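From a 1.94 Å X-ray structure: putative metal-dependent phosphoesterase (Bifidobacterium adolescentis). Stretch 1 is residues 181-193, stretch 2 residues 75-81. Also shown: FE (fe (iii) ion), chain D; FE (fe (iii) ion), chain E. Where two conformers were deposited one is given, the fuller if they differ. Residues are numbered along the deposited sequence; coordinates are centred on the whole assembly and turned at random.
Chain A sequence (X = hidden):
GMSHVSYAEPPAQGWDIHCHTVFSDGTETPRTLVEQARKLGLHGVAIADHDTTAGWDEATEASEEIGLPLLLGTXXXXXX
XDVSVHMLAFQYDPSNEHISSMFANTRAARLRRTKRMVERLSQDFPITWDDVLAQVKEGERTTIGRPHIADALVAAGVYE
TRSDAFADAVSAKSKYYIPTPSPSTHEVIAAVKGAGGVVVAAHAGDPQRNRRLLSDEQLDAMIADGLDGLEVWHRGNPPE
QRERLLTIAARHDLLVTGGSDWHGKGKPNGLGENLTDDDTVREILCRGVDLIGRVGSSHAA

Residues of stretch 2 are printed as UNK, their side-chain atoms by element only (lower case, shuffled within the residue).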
ATOM      1  N   PRO A 181       5.553 -12.895   8.632  1.00 33.18           N
ATOM      2  CA  PRO A 181       6.726 -12.272   9.297  1.00 33.30           C
ATOM      3  C   PRO A 181       7.069 -10.933   8.587  1.00 29.31           C
ATOM      4  O   PRO A 181       7.168 -10.901   7.352  1.00 28.30           O
ATOM      5  CB  PRO A 181       7.848 -13.295   9.103  1.00 34.18           C
ATOM      6  CG  PRO A 181       7.119 -14.614   8.832  1.00 39.06           C
ATOM      7  CD  PRO A 181       5.864 -14.234   8.097  1.00 35.11           C
ATOM      8  N   SER A 182       7.177  -9.855   9.354  1.00 24.50           N
ATOM      9  CA  SER A 182       7.336  -8.513   8.804  1.00 22.77           C
ATOM     10  C   SER A 182       8.461  -7.768   9.468  1.00 21.88           C
ATOM     11  O   SER A 182       8.690  -7.953  10.664  1.00 15.47           O
ATOM     12  CB  SER A 182       6.073  -7.702   9.064  1.00 23.00           C
ATOM     13  OG  SER A 182       5.024  -8.185   8.254  1.00 35.14           O
ATOM     14  N   PRO A 183       9.105  -6.851   8.726  1.00 18.43           N
ATOM     15  CA  PRO A 183      10.121  -6.039   9.406  1.00 18.65           C
ATOM     16  C   PRO A 183       9.474  -5.029  10.375  1.00 16.40           C
ATOM     17  O   PRO A 183       8.270  -4.722  10.256  1.00 16.30           O
ATOM     18  CB  PRO A 183      10.829  -5.322   8.253  1.00 20.89           C
ATOM     19  CG  PRO A 183       9.807  -5.255   7.151  1.00 19.12           C
ATOM     20  CD  PRO A 183       9.016  -6.548   7.287  1.00 21.54           C
ATOM     21  N   SER A 184      10.248  -4.511  11.311  1.00 13.43           N
ATOM     22  CA  SER A 184       9.733  -3.475  12.189  1.00 16.00           C
ATOM     23  C   SER A 184       9.652  -2.132  11.452  1.00 14.87           C
ATOM     24  O   SER A 184      10.348  -1.897  10.453  1.00 14.73           O
ATOM     25  CB  SER A 184      10.614  -3.309  13.408  1.00 16.92           C
ATOM     26  OG  SER A 184      11.835  -2.708  12.997  1.00 18.86           O
ATOM     27  N   THR A 185       8.787  -1.264  11.955  1.00 16.22           N
ATOM     28  CA  THR A 185       8.687   0.110  11.460  1.00 17.19           C
ATOM     29  C   THR A 185      10.028   0.847  11.590  1.00 16.13           C
ATOM     30  O   THR A 185      10.367   1.597  10.703  1.00 13.69           O
ATOM     31  CB  THR A 185       7.603   0.906  12.181  1.00 17.17           C
ATOM     32  OG1 THR A 185       7.811   0.834  13.594  1.00 17.09           O
ATOM     33  CG2 THR A 185       6.208   0.348  11.827  1.00 16.67           C
ATOM     34  N   HIS A 186      10.794   0.591  12.646  0.50 15.39           N
ATOM     35  CA  HIS A 186      12.099   1.247  12.796  0.50 16.22           C
ATOM     36  C   HIS A 186      13.080   0.823  11.697  0.50 15.09           C
ATOM     37  O   HIS A 186      13.852   1.646  11.196  0.50 13.69           O
ATOM     38  CB  HIS A 186      12.704   0.959  14.169  0.50 18.75           C
ATOM     39  CG  HIS A 186      11.717   1.081  15.290  0.50 20.46           C
ATOM     40  ND1 HIS A 186      10.998   2.236  15.522  0.50 25.14           N
ATOM     41  CD2 HIS A 186      11.328   0.193  16.236  0.50 17.22           C
ATOM     42  CE1 HIS A 186      10.199   2.051  16.561  0.50 18.22           C
ATOM     43  NE2 HIS A 186      10.378   0.818  17.009  0.50 22.58           N
ATOM     44  N   GLU A 187      13.037  -0.451  11.327  1.00 12.83           N
ATOM     45  CA  GLU A 187      13.865  -0.947  10.252  1.00 14.51           C
ATOM     46  C   GLU A 187      13.402  -0.399   8.921  1.00 11.15           C
ATOM     47  O   GLU A 187      14.231   0.033   8.124  1.00 12.51           O
ATOM     48  CB  GLU A 187      13.893  -2.479  10.140  1.00 17.89           C
ATOM     49  CG  GLU A 187      14.854  -2.848   9.002  1.00 27.03           C
ATOM     50  CD  GLU A 187      15.019  -4.311   8.691  1.00 35.26           C
ATOM     51  OE1 GLU A 187      14.234  -5.147   9.201  1.00 45.20           O
ATOM     52  OE2 GLU A 187      15.969  -4.598   7.914  1.00 35.84           O
ATOM     53  N   VAL A 188      12.106  -0.423   8.665  1.00 13.51           N
ATOM     54  CA  VAL A 188      11.556   0.133   7.402  1.00 10.69           C
ATOM     55  C   VAL A 188      11.905   1.612   7.238  1.00 11.32           C
ATOM     56  O   VAL A 188      12.395   2.041   6.175  1.00 11.32           O
ATOM     57  CB  VAL A 188      10.046  -0.115   7.309  1.00 16.21           C
ATOM     58  CG1 VAL A 188       9.394   0.752   6.172  1.00 11.45           C
ATOM     59  CG2 VAL A 188       9.785  -1.646   7.089  1.00 13.71           C
ATOM     60  N   ILE A 189      11.712   2.400   8.285  1.00 11.21           N
ATOM     61  CA  ILE A 189      12.042   3.822   8.181  1.00 12.07           C
ATOM     62  C   ILE A 189      13.533   4.076   7.904  1.00 16.34           C
ATOM     63  O   ILE A 189      13.877   4.906   7.045  1.00 12.04           O
ATOM     64  CB  ILE A 189      11.579   4.631   9.390  1.00 14.19           C
ATOM     65  CG1 ILE A 189      10.044   4.663   9.450  1.00 16.42           C
ATOM     66  CG2 ILE A 189      12.107   6.067   9.294  1.00 11.02           C
ATOM     67  CD1 ILE A 189       9.516   5.126  10.793  1.00 14.22           C
ATOM     68  N   ALA A 190      14.422   3.370   8.603  1.00 12.11           N
ATOM     69  CA  ALA A 190      15.832   3.493   8.336  1.00 10.98           C
ATOM     70  C   ALA A 190      16.165   3.120   6.890  1.00 10.77           C
ATOM     71  O   ALA A 190      17.025   3.773   6.286  1.00 12.07           O
ATOM     72  CB  ALA A 190      16.663   2.640   9.313  1.00 10.52           C
ATOM     73  N   ALA A 191      15.530   2.066   6.360  1.00 10.12           N
ATOM     74  CA  ALA A 191      15.819   1.596   5.024  1.00 12.35           C
ATOM     75  C   ALA A 191      15.331   2.615   3.995  1.00 12.60           C
ATOM     76  O   ALA A 191      16.024   2.872   3.018  1.00 12.79           O
ATOM     77  CB  ALA A 191      15.213   0.201   4.758  1.00 11.84           C
ATOM     78  N   VAL A 192      14.147   3.196   4.222  1.00 10.99           N
ATOM     79  CA  VAL A 192      13.586   4.119   3.245  1.00 10.63           C
ATOM     80  C   VAL A 192      14.431   5.388   3.201  1.00 10.79           C
ATOM     81  O   VAL A 192      14.826   5.842   2.113  1.00 11.50           O
ATOM     82  CB  VAL A 192      12.100   4.441   3.492  1.00 10.04           C
ATOM     83  CG1 VAL A 192      11.648   5.606   2.538  1.00 13.18           C
ATOM     84  CG2 VAL A 192      11.232   3.188   3.262  1.00  9.92           C
ATOM     85  N   LYS A 193      14.752   5.931   4.386  1.00 10.13           N
ATOM     86  CA  LYS A 193      15.644   7.073   4.470  1.00 14.25           C
ATOM     87  C   LYS A 193      17.031   6.724   3.919  1.00 13.33           C
ATOM     88  O   LYS A 193      17.640   7.533   3.225  1.00 13.29           O
ATOM     89  CB  LYS A 193      15.774   7.567   5.922  1.00 13.07           C
ATOM     90  CG  LYS A 193      14.515   8.080   6.567  1.00 13.33           C
ATOM     91  CD  LYS A 193      13.525   8.850   5.670  1.00 19.15           C
ATOM     92  CE  LYS A 193      13.985  10.241   5.449  1.00 22.33           C
ATOM     93  NZ  LYS A 193      13.157  11.079   4.478  1.00 27.04           N
ATOM     94  N   UNK A  75       4.070   0.326  -0.937  1.00 12.86           N
ATOM     95  CA  UNK A  75       3.472   0.213   0.393  1.00 10.06           C
ATOM     96  C   UNK A  75       4.176  -0.951   1.096  1.00 11.96           C
ATOM     97  O   UNK A  75       4.130  -2.098   0.662  1.00 12.07           O
ATOM     98  c   UNK A  75      -0.141  -0.052   1.778  1.00 17.51           C
ATOM     99  c   UNK A  75       1.385  -0.121   1.706  1.00 13.42           C
ATOM    100  c   UNK A  75       1.950  -0.008   0.331  1.00 13.17           C
ATOM    101  o   UNK A  75      -0.762  -0.138   0.756  1.00 19.68           O
ATOM    102  o   UNK A  75      -0.690   0.190   2.875  1.00 25.48           O
ATOM    103  N   UNK A  76       4.870  -0.630   2.172  1.00 13.83           N
ATOM    104  CA  UNK A  76       5.723  -1.599   2.825  1.00 15.22           C
ATOM    105  C   UNK A  76       4.984  -2.159   4.031  1.00 16.66           C
ATOM    106  O   UNK A  76       4.536  -1.401   4.917  1.00 15.83           O
ATOM    107  c   UNK A  76       7.057  -0.970   3.291  1.00 11.79           C
ATOM    108  c   UNK A  76       7.979  -2.050   3.931  1.00  5.67           C
ATOM    109  c   UNK A  76       9.011   0.483   2.468  1.00 15.05           C
ATOM    110  c   UNK A  76       7.743  -0.280   2.108  1.00 14.55           C
ATOM    111  N   UNK A  77       4.924  -3.485   4.077  1.00 14.87           N
ATOM    112  CA  UNK A  77       4.318  -4.201   5.197  1.00 18.52           C
ATOM    113  C   UNK A  77       5.269  -4.175   6.403  1.00 14.91           C
ATOM    114  O   UNK A  77       6.435  -4.523   6.275  1.00 14.81           O
ATOM    115  c   UNK A  77       4.072  -5.702   4.774  1.00 18.38           C
ATOM    116  o   UNK A  77       3.467  -5.754   3.479  1.00 17.01           O
ATOM    117  c   UNK A  77       3.172  -6.467   5.765  1.00 19.90           C
ATOM    118  N   UNK A  78       4.779  -3.764   7.559  1.00 15.66           N
ATOM    119  CA  UNK A  78       5.601  -3.617   8.716  1.00 15.88           C
ATOM    120  C   UNK A  78       4.799  -3.907   9.997  1.00 17.25           C
ATOM    121  O   UNK A  78       3.583  -4.095   9.946  1.00 15.41           O
ATOM    122  c   UNK A  78       6.254  -2.203   8.751  1.00 14.64           C
ATOM    123  N   UNK A  79       5.504  -3.979  11.120  0.50 18.37           N
ATOM    124  CA  UNK A  79       4.881  -4.200  12.421  0.50 19.11           C
ATOM    125  C   UNK A  79       5.544  -3.349  13.489  0.50 19.45           C
ATOM    126  O   UNK A  79       6.753  -3.132  13.453  0.50 21.41           O
ATOM    127  c   UNK A  79       4.367  -5.866  14.255  0.50 14.95           C
ATOM    128  c   UNK A  79       4.938  -5.706  12.857  0.50 19.68           C
ATOM    129  c   UNK A  79       6.371  -6.242  12.814  0.50 22.06           C
ATOM    130  N   UNK A  80       4.749  -2.886  14.453  1.00 19.77           N
ATOM    131  CA  UNK A  80       5.251  -2.141  15.603  1.00 22.14           C
ATOM    132  C   UNK A  80       4.651  -2.656  16.931  1.00 22.83           C
ATOM    133  O   UNK A  80       3.468  -2.450  17.230  1.00 20.58           O
ATOM    134  o   UNK A  80       5.987  -0.190  17.474  1.00 35.23           O
ATOM    135  o   UNK A  80       6.231   1.308  15.865  1.00 27.94           O
ATOM    136  c   UNK A  80       4.965  -0.656  15.407  1.00 24.37           C
ATOM    137  c   UNK A  80       5.802   0.213  16.306  1.00 33.04           C
ATOM    138  N   UNK A  81       5.472  -3.324  17.740  1.00 25.38           N
ATOM    139  CA  UNK A  81       4.956  -4.078  18.892  1.00 28.21           C
ATOM    140  C   UNK A  81       3.875  -4.995  18.339  1.00 29.20           C
ATOM    141  O   UNK A  81       4.176  -5.745  17.436  1.00 33.72           O
ATOM    142  o   UNK A  81       6.189  -0.107  21.468  1.00 55.09           O
ATOM    143  c   UNK A  81       5.703  -2.304  20.592  1.00 37.72           C
ATOM    144  o   UNK A  81       4.084  -0.787  21.583  1.00 58.10           O
ATOM    145  c   UNK A  81       4.504  -3.144  20.020  1.00 30.54           C
ATOM    146  c   UNK A  81       5.293  -0.975  21.268  1.00 53.67           C
TER
HETATM  147 FE    FE D 303      -2.560  -0.578   3.612  1.00 27.28          FE
HETATM  148 FE    FE E 304      -2.805   0.368   0.294  1.00 26.62          FE
HETATM  149  O   HOH W   1       8.421  -0.180  18.503  1.00 44.97           O
HETATM  150  O   HOH W   2      -3.456   0.603   2.258  1.00 24.80           O

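Position 75 carries three side-chain carbons in an unbranched run, the third bearing two oxygens. That is a carboxylate on a two-methylene stem, and the residue is Glu75. Its chain is extended (chi1 180°, chi2 168°) and stays clear of stretch 1. Instead the carboxylate bridges the two irons: OE2 lies 2.1 Å from FE of chain D and OE1 lies 2.2 Å from FE of chain E, while the oxygen of water 2 is 2.0 Å and 2.1 Å from the same two ions.

Position 76 has four carbons and no heteroatom, forked at the first, with one arm two carbons long. This beta-branched pattern identifies Ile76. Its CA-to-CB bond points toward the helix, and both arms find valines one helical turn apart: CG2 is 3.7 Å from Val188 CG2, and CD1 is 3.6 Å from Val192 CG2.

At position 77 one carbon carries one oxygen and one further carbon. A four-coordinate carbon of this kind could only be that of a threonine, hence Thr77. The methyl CG2 approaches Ser182 OG at 3.5 Å, whereas OG1 is hydrogen-bonded elsewhere in the structure. The backbone also takes part, with Thr77 O 3.4 Å from Pro183 CD.

Position 78 shows a single side-chain carbon, so it is Ala78. The methyl CB packs 3.9 Å from Val188 CG2 and 4.0 Å from Thr185 CG2, where the strand passes the start of the helix. Its CA makes a CA-H...O contact of 3.3 Å to Pro183 O.

Position 79 has three carbons, the first carrying the other two: a short symmetric fork, Val79. Its CG1 sits 3.6 Å from Ser182 O and 4.0 Å from Ser182 CB. The backbone does more: Val79 N donates to Pro183 O at 3.0 Å (144° at hydrogen), and Val79 O accepts from Thr185 N at 3.1 Å (146°).

Position 80 has two carbons, the second holding two oxygens, a carboxylate one methylene shorter than that of Glu75; this is Asp80. OD2 accepts a 2.8 Å hydrogen bond from Thr185 OG1. OD1 accepts from water 1 at 2.6 Å, and that water's oxygen is also 2.7 Å from His186 NE2, giving a second, solvent-mediated link to the helix.

Position 81 again has three carbons ending in two oxygens, Glu81. It is exposed, and its nearest approach to stretch 1 is OE2 of Glu81 to NE2 of His186, 6.2 Å, too far for a contact.

The contact therefore joins a single beta bridge to a helix packed on a strand. The two backbone bonds flank Ser184, paired with Val79 at a CA-CA distance of 4.9 Å, and Ser184 CA adds a 3.3 Å CA-H...O contact to Val79 O. Ser184 OG meanwhile caps the helix by accepting from Glu187 N at 3.1 Å. Beyond the cap, the helix axis runs at 135° to the strand, approaching to 7.7 Å, and Val188 and Val192 fill the gap against Ile76. In all, 485 Å² is buried.

Stretch 2 75-81: EITAVDE
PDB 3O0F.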